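Side-chain contact in putative oxidoreductase with NAD(P)-binding Rossmann-fold domain (Clostridium difficile, PDB 3UUW), which probably catalyses an NAD(P)-dependent oxidation or reduction, as a member of the Gfo/Idh/MocA family of dehydrogenases, on a substrate not yet established: residues L72-T76 / E77-E81. Numbering follows the deposited sequence.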
loop_
_atom_site.group_PDB
_atom_site.type_symbol
_atom_site.label_atom_id
_atom_site.label_comp_id
_atom_site.label_asym_id
_atom_site.label_seq_id
_atom_site.Cartn_x
_atom_site.Cartn_y
_atom_site.Cartn_z
ATOM N N LEU A 72 36.054 14.645 2.327
ATOM C CA LEU A 72 36.072 15.655 1.275
ATOM C C LEU A 72 34.745 15.682 0.510
ATOM O O LEU A 72 34.348 14.706 -0.136
ATOM C CB LEU A 72 37.224 15.342 0.313
ATOM C CG LEU A 72 37.351 16.244 -0.886
ATOM C CD1 LEU A 72 37.634 17.679 -0.477
ATOM C CD2 LEU A 72 38.467 15.712 -1.787
ATOM N N HIS A 73 34.062 16.816 0.584
ATOM C CA HIS A 73 32.731 16.942 -0.021
ATOM C C HIS A 73 32.695 18.097 -0.985
ATOM O O HIS A 73 31.682 18.772 -1.108
ATOM C CB HIS A 73 31.650 17.109 1.068
ATOM C CG HIS A 73 31.751 16.110 2.175
ATOM N ND1 HIS A 73 31.513 14.762 1.994
ATOM C CD2 HIS A 73 32.081 16.259 3.477
ATOM C CE1 HIS A 73 31.710 14.126 3.132
ATOM N NE2 HIS A 73 32.051 15.010 4.052
ATOM N N SER A 74 33.801 18.309 -1.686
ATOM C CA SER A 74 33.913 19.400 -2.672
ATOM C C SER A 74 33.377 19.000 -4.045
ATOM O O SER A 74 33.033 17.847 -4.288
ATOM C CB SER A 74 35.371 19.850 -2.793
ATOM O OG SER A 74 36.167 18.847 -3.393
ATOM N N SER A 75 33.307 19.969 -4.951
ATOM C CA SER A 75 32.800 19.720 -6.282
ATOM C C SER A 75 33.688 18.728 -7.000
ATOM O O SER A 75 34.904 18.751 -6.833
ATOM C CB SER A 75 32.767 21.008 -7.095
ATOM O OG SER A 75 34.077 21.489 -7.341
ATOM N N THR A 76 33.073 17.910 -7.842
ATOM C CA THR A 76 33.791 16.876 -8.574
ATOM C C THR A 76 35.042 17.386 -9.280
ATOM O O THR A 76 36.071 16.735 -9.262
ATOM C CB THR A 76 32.884 16.242 -9.624
ATOM O OG1 THR A 76 31.755 15.662 -8.973
ATOM C CG2 THR A 76 33.627 15.173 -10.414
ATOM N N GLU A 77 34.964 18.562 -9.894
ATOM C CA GLU A 77 36.106 19.076 -10.651
ATOM C C GLU A 77 37.339 19.403 -9.788
ATOM O O GLU A 77 38.434 19.429 -10.296
ATOM C CB GLU A 77 35.714 20.298 -11.490
ATOM C CG GLU A 77 35.414 21.549 -10.685
ATOM C CD GLU A 77 35.050 22.738 -11.565
ATOM O OE1 GLU A 77 35.522 22.796 -12.722
ATOM O OE2 GLU A 77 34.301 23.625 -11.097
ATOM N N THR A 78 37.141 19.640 -8.495
ATOM C CA THR A 78 38.247 19.964 -7.598
ATOM C C THR A 78 38.845 18.720 -6.940
ATOM O O THR A 78 39.874 18.800 -6.280
ATOM C CB THR A 78 37.794 20.935 -6.472
ATOM O OG1 THR A 78 36.832 20.292 -5.627
ATOM C CG2 THR A 78 37.190 22.194 -7.055
ATOM N N HIS A 79 38.207 17.571 -7.103
ATOM C CA HIS A 79 38.713 16.363 -6.419
ATOM C C HIS A 79 40.168 16.040 -6.733
ATOM O O HIS A 79 40.956 15.779 -5.824
ATOM C CB HIS A 79 37.879 15.145 -6.796
ATOM C CG HIS A 79 36.506 15.126 -6.205
ATOM N ND1 HIS A 79 35.664 14.046 -6.359
ATOM C CD2 HIS A 79 35.830 16.025 -5.449
ATOM C CE1 HIS A 79 34.515 14.295 -5.753
ATOM N NE2 HIS A 79 34.590 15.488 -5.191
ATOM N N TYR A 80 40.513 15.996 -8.008
ATOM C CA TYR A 80 41.847 15.566 -8.443
ATOM C C TYR A 80 42.968 16.360 -7.785
ATOM O O TYR A 80 43.855 15.783 -7.176
ATOM C CB TYR A 80 41.940 15.584 -9.969
ATOM C CG TYR A 80 43.302 15.256 -10.561
ATOM C CD1 TYR A 80 43.882 13.995 -10.394
ATOM C CD2 TYR A 80 43.992 16.194 -11.313
ATOM C CE1 TYR A 80 45.103 13.691 -10.944
ATOM C CE2 TYR A 80 45.215 15.908 -11.859
ATOM C CZ TYR A 80 45.770 14.658 -11.680
ATOM O OH TYR A 80 46.982 14.398 -12.240
ATOM N N GLU A 81 42.910 17.686 -7.866
ATOM C CA GLU A 81 43.949 18.501 -7.262
ATOM C C GLU A 81 43.943 18.451 -5.739
ATOM O O GLU A 81 45.005 18.428 -5.131
ATOM C CB GLU A 81 43.892 19.957 -7.740
ATOM C CG GLU A 81 44.228 20.121 -9.224
ATOM C CD GLU A 81 45.632 19.621 -9.624
ATOM O OE1 GLU A 81 46.499 19.419 -8.736
ATOM O OE2 GLU A 81 45.878 19.451 -10.848
HETATM O O HOH W 1 38.602 15.937 -10.360
#
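The carbonyl oxygen of S75 takes two hydrogen bonds from a single residue, T78, and shows how a polar turn can settle its own donors and acceptors where the chain turns into a helix. T78 OG1 donates to S75 O at 2.7 Å, lying in the carbonyl plane on a lone pair, while T78 N reaches the same oxygen at 2.9 Å from above that plane. The hydroxyl can do this because chi1 of 65° sets OG1 between its own N and carbonyl carbon, turned back toward the preceding turn. While donating to S75, OG1 also accepts from S74 OG, 2.7 Å away, so a chain of hydrogen bonds runs from S74 OG through T78 OG1 to S75 O. The methyl branch, CG2 of T78, lies against S75 OG. This is the turn that joins strand 69-72 of the parallel Rossmann sheet to helix 79-88, a strand-to-helix connection at the C-terminal end of a strand beside 8-12, where such folds usually receive the dinucleotide. H79 folds its imidazole back over the turn. NE2 donates to S74 O at 3.0 Å, a bent bond (N-H...O 141°) with the oxygen slightly tilted from the ring plane, and S74 OG lies at the ring edge. T76 CA sits 3.7 Å from the ring centroid, almost straight above it, in a CH-pi contact. The other ring nitrogen, ND1, is hydrogen-bonded to L99 O, so both nitrogens face carbonyl oxygens, an arrangement that would probably favour a protonated ring. T76 O accepts directly from H79 N at 3.2 Å and also from a water that in turn accepts from Y80 N, so the second amide reaches the carbonyl only through the water.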